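Local coordinates for surface presentation of antigens protein SpaS (Shigella flexneri, PDB 2VT1) that forms the cytoplasmic domain of a type III secretion exporter-family membrane protein required for invasion and for secretion of the three Ipa proteins, at residues P1-E13 with F19-R33. Residues are numbered along the deposited sequence; the frame is centred on the assembly and turned at random. Where two conformers were deposited one is given.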
loop_
_atom_site.group_PDB
_atom_site.type_symbol
_atom_site.label_atom_id
_atom_site.label_comp_id
_atom_site.label_asym_id
_atom_site.label_seq_id
_atom_site.Cartn_x
_atom_site.Cartn_y
_atom_site.Cartn_z
ATOM N N PRO B 1 2.638 -5.440 13.226
ATOM C CA PRO B 1 3.355 -4.786 14.312
ATOM C C PRO B 1 4.784 -4.409 13.943
ATOM O O PRO B 1 5.052 -3.237 13.662
ATOM C CB PRO B 1 3.340 -5.841 15.409
ATOM C CG PRO B 1 2.014 -6.515 15.227
ATOM C CD PRO B 1 1.737 -6.490 13.732
ATOM N N THR B 2 5.698 -5.373 13.938
ATOM C CA THR B 2 7.086 -5.059 13.610
ATOM C C THR B 2 7.214 -4.554 12.160
ATOM O O THR B 2 7.827 -3.511 11.924
ATOM C CB THR B 2 8.036 -6.257 13.853
ATOM O OG1 THR B 2 7.631 -6.959 15.033
ATOM C CG2 THR B 2 9.481 -5.775 14.022
ATOM N N HIS B 3 6.652 -5.279 11.193
ATOM C CA HIS B 3 6.703 -4.827 9.804
ATOM C C HIS B 3 5.321 -4.797 9.188
ATOM O O HIS B 3 4.528 -5.720 9.379
ATOM C CB HIS B 3 7.630 -5.698 8.968
ATOM C CG HIS B 3 9.045 -5.669 9.434
ATOM N ND1 HIS B 3 9.635 -6.730 10.085
ATOM C CD2 HIS B 3 9.980 -4.693 9.375
ATOM C CE1 HIS B 3 10.876 -6.410 10.401
ATOM N NE2 HIS B 3 11.114 -5.184 9.970
ATOM N N ILE B 4 5.049 -3.709 8.472
ATOM C CA ILE B 4 3.747 -3.462 7.845
ATOM C C ILE B 4 3.926 -3.088 6.351
ATOM O O ILE B 4 4.838 -2.354 5.981
ATOM C CB ILE B 4 2.984 -2.317 8.561
ATOM C CG1 ILE B 4 2.645 -2.689 10.006
ATOM C CG2 ILE B 4 1.714 -1.971 7.807
ATOM C CD1 ILE B 4 2.269 -1.498 10.866
ATOM N N ALA B 5 3.058 -3.617 5.499
ATOM C CA ALA B 5 3.018 -3.224 4.097
ATOM C C ALA B 5 1.564 -2.960 3.724
ATOM O O ALA B 5 0.710 -3.816 3.926
ATOM C CB ALA B 5 3.599 -4.318 3.222
ATOM N N ILE B 6 1.284 -1.767 3.210
ATOM C CA ILE B 6 -0.066 -1.425 2.747
ATOM C C ILE B 6 0.039 -1.009 1.284
ATOM O O ILE B 6 0.770 -0.066 0.909
ATOM C CB ILE B 6 -0.739 -0.276 3.575
ATOM C CG1 ILE B 6 -0.471 -0.409 5.088
ATOM C CG2 ILE B 6 -2.248 -0.173 3.245
ATOM C CD1 ILE B 6 -1.344 -1.410 5.882
ATOM N N GLY B 7 -0.672 -1.747 0.449
ATOM C CA GLY B 7 -0.717 -1.468 -0.953
ATOM C C GLY B 7 -1.776 -0.416 -1.192
ATOM O O GLY B 7 -2.833 -0.454 -0.570
ATOM N N ILE B 8 -1.485 0.523 -2.083
ATOM C CA ILE B 8 -2.414 1.610 -2.397
ATOM C C ILE B 8 -2.655 1.741 -3.900
ATOM O O ILE B 8 -1.732 1.870 -4.701
ATOM C CB ILE B 8 -1.934 2.964 -1.852
ATOM C CG1 ILE B 8 -1.679 2.892 -0.353
ATOM C CG2 ILE B 8 -2.962 4.044 -2.146
ATOM C CD1 ILE B 8 -2.906 2.826 0.474
ATOM N N TYR B 9 -3.927 1.701 -4.264
ATOM C CA TYR B 9 -4.363 1.900 -5.628
ATOM C C TYR B 9 -5.088 3.242 -5.719
ATOM O O TYR B 9 -5.540 3.752 -4.708
ATOM C CB TYR B 9 -5.317 0.768 -5.970
ATOM C CG TYR B 9 -5.978 0.940 -7.293
ATOM C CD1 TYR B 9 -5.266 0.763 -8.466
ATOM C CD2 TYR B 9 -7.315 1.277 -7.376
ATOM C CE1 TYR B 9 -5.866 0.922 -9.697
ATOM C CE2 TYR B 9 -7.924 1.441 -8.602
ATOM C CZ TYR B 9 -7.194 1.263 -9.759
ATOM O OH TYR B 9 -7.801 1.421 -10.982
ATOM N N PHE B 10 -5.221 3.824 -6.908
ATOM C CA PHE B 10 -6.033 5.053 -7.025
ATOM C C PHE B 10 -6.609 5.284 -8.415
ATOM O O PHE B 10 -5.888 5.242 -9.399
ATOM C CB PHE B 10 -5.220 6.279 -6.602
ATOM C CG PHE B 10 -6.023 7.553 -6.530
ATOM C CD1 PHE B 10 -6.954 7.748 -5.526
ATOM C CD2 PHE B 10 -5.831 8.565 -7.452
ATOM C CE1 PHE B 10 -7.692 8.914 -5.463
ATOM C CE2 PHE B 10 -6.568 9.741 -7.381
ATOM C CZ PHE B 10 -7.493 9.911 -6.389
ATOM N N ASN B 11 -7.914 5.541 -8.474
ATOM C CA ASN B 11 -8.605 5.910 -9.724
ATOM C C ASN B 11 -9.711 6.928 -9.441
ATOM O O ASN B 11 -10.704 6.620 -8.778
ATOM C CB ASN B 11 -9.194 4.676 -10.419
ATOM C CG ASN B 11 -9.791 5.002 -11.775
ATOM O OD1 ASN B 11 -9.817 6.158 -12.197
ATOM N ND2 ASN B 11 -10.270 3.978 -12.468
ATOM N N PRO B 12 -9.528 8.156 -9.929
ATOM C CA PRO B 12 -10.424 9.238 -9.570
ATOM C C PRO B 12 -11.811 9.160 -10.229
ATOM O O PRO B 12 -12.736 9.877 -9.825
ATOM C CB PRO B 12 -9.661 10.483 -10.030
ATOM C CG PRO B 12 -8.761 9.995 -11.102
ATOM C CD PRO B 12 -8.362 8.632 -10.681
ATOM N N GLU B 13 -11.963 8.291 -11.219
ATOM C CA GLU B 13 -13.267 8.114 -11.846
ATOM C C GLU B 13 -14.207 7.283 -10.962
ATOM O O GLU B 13 -15.428 7.292 -11.159
ATOM C CB GLU B 13 -13.115 7.446 -13.217
ATOM C CG GLU B 13 -12.248 8.216 -14.212
ATOM C CD GLU B 13 -12.773 9.621 -14.500
ATOM O OE1 GLU B 13 -13.996 9.839 -14.368
ATOM O OE2 GLU B 13 -11.958 10.502 -14.862
ATOM N N PHE B 19 -7.474 3.407 -2.474
ATOM C CA PHE B 19 -8.033 2.091 -2.178
ATOM C C PHE B 19 -6.915 1.170 -1.697
ATOM O O PHE B 19 -5.865 1.094 -2.322
ATOM C CB PHE B 19 -8.689 1.536 -3.448
ATOM C CG PHE B 19 -9.124 0.091 -3.360
ATOM C CD1 PHE B 19 -10.439 -0.233 -3.103
ATOM C CD2 PHE B 19 -8.233 -0.929 -3.592
ATOM C CE1 PHE B 19 -10.853 -1.544 -3.049
ATOM C CE2 PHE B 19 -8.643 -2.257 -3.534
ATOM C CZ PHE B 19 -9.953 -2.562 -3.275
ATOM N N ILE B 20 -7.133 0.510 -0.563
ATOM C CA ILE B 20 -6.156 -0.429 0.002
ATOM C C ILE B 20 -6.267 -1.812 -0.650
ATOM O O ILE B 20 -7.269 -2.497 -0.477
ATOM C CB ILE B 20 -6.333 -0.584 1.532
ATOM C CG1 ILE B 20 -5.981 0.732 2.244
ATOM C CG2 ILE B 20 -5.478 -1.780 2.048
ATOM C CD1 ILE B 20 -6.410 0.799 3.698
ATOM N N SER B 21 -5.223 -2.197 -1.381
ATOM C CA SER B 21 -5.160 -3.454 -2.139
ATOM C C SER B 21 -4.496 -4.623 -1.395
ATOM O O SER B 21 -4.585 -5.771 -1.822
ATOM C CB SER B 21 -4.368 -3.223 -3.417
ATOM O OG SER B 21 -3.109 -2.632 -3.128
ATOM N N LEU B 22 -3.803 -4.332 -0.305
ATOM C CA LEU B 22 -3.166 -5.380 0.468
ATOM C C LEU B 22 -2.749 -4.828 1.818
ATOM O O LEU B 22 -2.430 -3.649 1.962
ATOM C CB LEU B 22 -1.979 -6.004 -0.307
ATOM C CG LEU B 22 -0.612 -5.309 -0.432
ATOM C CD1 LEU B 22 0.274 -5.606 0.766
ATOM C CD2 LEU B 22 0.087 -5.759 -1.690
ATOM N N ILE B 23 -2.813 -5.684 2.815
ATOM C CA ILE B 23 -2.248 -5.388 4.112
ATOM C C ILE B 23 -1.537 -6.634 4.593
ATOM O O ILE B 23 -2.173 -7.657 4.833
ATOM C CB ILE B 23 -3.305 -5.020 5.160
ATOM C CG1 ILE B 23 -4.148 -3.819 4.700
ATOM C CG2 ILE B 23 -2.618 -4.720 6.497
ATOM C CD1 ILE B 23 -5.102 -3.277 5.767
ATOM N N GLU B 24 -0.220 -6.548 4.725
ATOM C CA GLU B 24 0.557 -7.666 5.256
ATOM C C GLU B 24 1.459 -7.157 6.381
ATOM O O GLU B 24 1.716 -5.959 6.481
ATOM C CB GLU B 24 1.390 -8.335 4.158
ATOM C CG GLU B 24 0.587 -8.833 2.967
ATOM C CD GLU B 24 -0.346 -9.992 3.296
ATOM O OE1 GLU B 24 -0.034 -10.785 4.213
ATOM O OE2 GLU B 24 -1.385 -10.130 2.616
ATOM N N THR B 25 1.905 -8.067 7.242
ATOM C CA THR B 25 2.727 -7.715 8.375
ATOM C C THR B 25 3.919 -8.667 8.475
ATOM O O THR B 25 3.916 -9.760 7.906
ATOM C CB THR B 25 1.922 -7.800 9.724
ATOM O OG1 THR B 25 1.504 -9.156 9.962
ATOM C CG2 THR B 25 0.693 -6.901 9.701
ATOM N N ASN B 26 4.939 -8.228 9.204
ATOM C CA ASN B 26 6.115 -9.039 9.511
ATOM C C ASN B 26 6.802 -9.654 8.297
ATOM O O ASN B 26 7.184 -8.939 7.390
ATOM C CB ASN B 26 5.750 -10.083 10.564
ATOM C CG ASN B 26 5.423 -9.448 11.901
ATOM O OD1 ASN B 26 6.021 -8.429 12.264
ATOM N ND2 ASN B 26 4.459 -10.024 12.627
ATOM N N GLN B 27 7.005 -10.963 8.283
ATOM C CA GLN B 27 7.831 -11.545 7.230
ATOM C C GLN B 27 7.183 -11.417 5.870
ATOM O O GLN B 27 7.868 -11.141 4.886
ATOM C CB GLN B 27 8.193 -13.007 7.523
ATOM C CG GLN B 27 9.164 -13.176 8.697
ATOM C CD GLN B 27 10.474 -12.431 8.510
ATOM O OE1 GLN B 27 11.185 -12.615 7.514
ATOM N NE2 GLN B 27 10.805 -11.582 9.482
ATOM N N CYS B 28 5.872 -11.622 5.792
ATOM C CA CYS B 28 5.158 -11.461 4.540
ATOM C C CYS B 28 5.281 -10.023 4.047
ATOM O O CYS B 28 5.401 -9.780 2.858
ATOM C CB CYS B 28 3.685 -11.841 4.704
ATOM S SG CYS B 28 3.354 -13.632 4.718
ATOM N N ALA B 29 5.247 -9.067 4.970
ATOM C CA ALA B 29 5.402 -7.649 4.596
ATOM C C ALA B 29 6.754 -7.385 3.924
ATOM O O ALA B 29 6.856 -6.571 3.006
ATOM C CB ALA B 29 5.258 -6.764 5.808
ATOM N N LEU B 30 7.794 -8.064 4.407
ATOM C CA LEU B 30 9.140 -7.866 3.897
ATOM C C LEU B 30 9.257 -8.418 2.477
ATOM O O LEU B 30 10.033 -7.907 1.667
ATOM C CB LEU B 30 10.178 -8.562 4.802
ATOM C CG LEU B 30 10.384 -8.091 6.244
ATOM C CD1 LEU B 30 11.363 -9.013 6.944
ATOM C CD2 LEU B 30 10.865 -6.666 6.335
ATOM N N ALA B 31 8.491 -9.476 2.200
ATOM C CA ALA B 31 8.468 -10.108 0.880
ATOM C C ALA B 31 7.686 -9.236 -0.083
ATOM O O ALA B 31 8.048 -9.106 -1.252
ATOM C CB ALA B 31 7.848 -11.524 0.943
ATOM N N VAL B 32 6.614 -8.632 0.406
ATOM C CA VAL B 32 5.883 -7.657 -0.402
ATOM C C VAL B 32 6.814 -6.509 -0.835
ATOM O O VAL B 32 6.814 -6.093 -1.989
ATOM C CB VAL B 32 4.656 -7.111 0.346
ATOM C CG1 VAL B 32 4.064 -5.951 -0.408
ATOM C CG2 VAL B 32 3.605 -8.208 0.515
ATOM N N ARG B 33 7.639 -6.023 0.086
ATOM C CA ARG B 33 8.544 -4.914 -0.214
ATOM C C ARG B 33 9.577 -5.278 -1.276
ATOM O O ARG B 33 9.795 -4.521 -2.202
ATOM C CB ARG B 33 9.206 -4.427 1.077
ATOM C CG ARG B 33 8.350 -3.365 1.777
ATOM C CD ARG B 33 7.952 -3.670 3.236
ATOM N NE ARG B 33 8.993 -3.298 4.192
ATOM C CZ ARG B 33 8.784 -3.028 5.478
ATOM N NH1 ARG B 33 7.563 -3.073 5.994
ATOM N NH2 ARG B 33 9.808 -2.702 6.255
#
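Tyr9 and Phe19 bond to each other twice: Tyr9 N gives an almost straight bond (176°) to Phe19 O at 2.8 Å, in the carbonyl plane, and Phe19 N returns one to Tyr9 O. Ala5 and Glu24 repeat this exchange toward the other end of the antiparallel hairpin. Between them the pairing shifts: Gly7 N donates to Leu22 O, whereas Gly7 O receives Ser21 N, which stands above its carbonyl plane. One residue facing two makes a beta bulge, so Ile6 pairs with Ile23 but Ile8 with Ile20. Glycine suits this spot because Ser21 OG comes within 3.2 Å of Gly7 C and Leu22 CG also crowds in; the serine hydroxyl itself bonds a polar side chain of another protein's chain. That chain also pairs with Ile6 to Ile8, extending the sheet. Pro1, followed by Thr2 and His3, is consistent with the cleaved NPTH motif of this exporter family.

From two turns into the helix that follows strand 19-25, Arg33 bends at chi2 and chi3 to bring NH1 to Ile4 O (2.8 Å), a weak bond with an angle of only 115°. His3 CG lies anti to its carbonyl carbon (chi1 -62°), and its ring receives Leu30 CD2 over the centre of one face, a CH-pi contact 3.7 Å from the centroid; Thr2 CG2 covers the opposite face, nearer the rim. The small methyl of Ala5 lets the helix lie close, meeting Ala29 CB at 3.9 Å and Val32 CG1. Branched isoleucines, well suited to strands, fill the other side of the sheet. Ile6 and Ile23 run side by side, CD1 of Ile6 touching CG2 of Ile23 at 3.6 Å, while Ile6 CG2 meets Ile20 CG2 and Ile8 reaches helix 68-80.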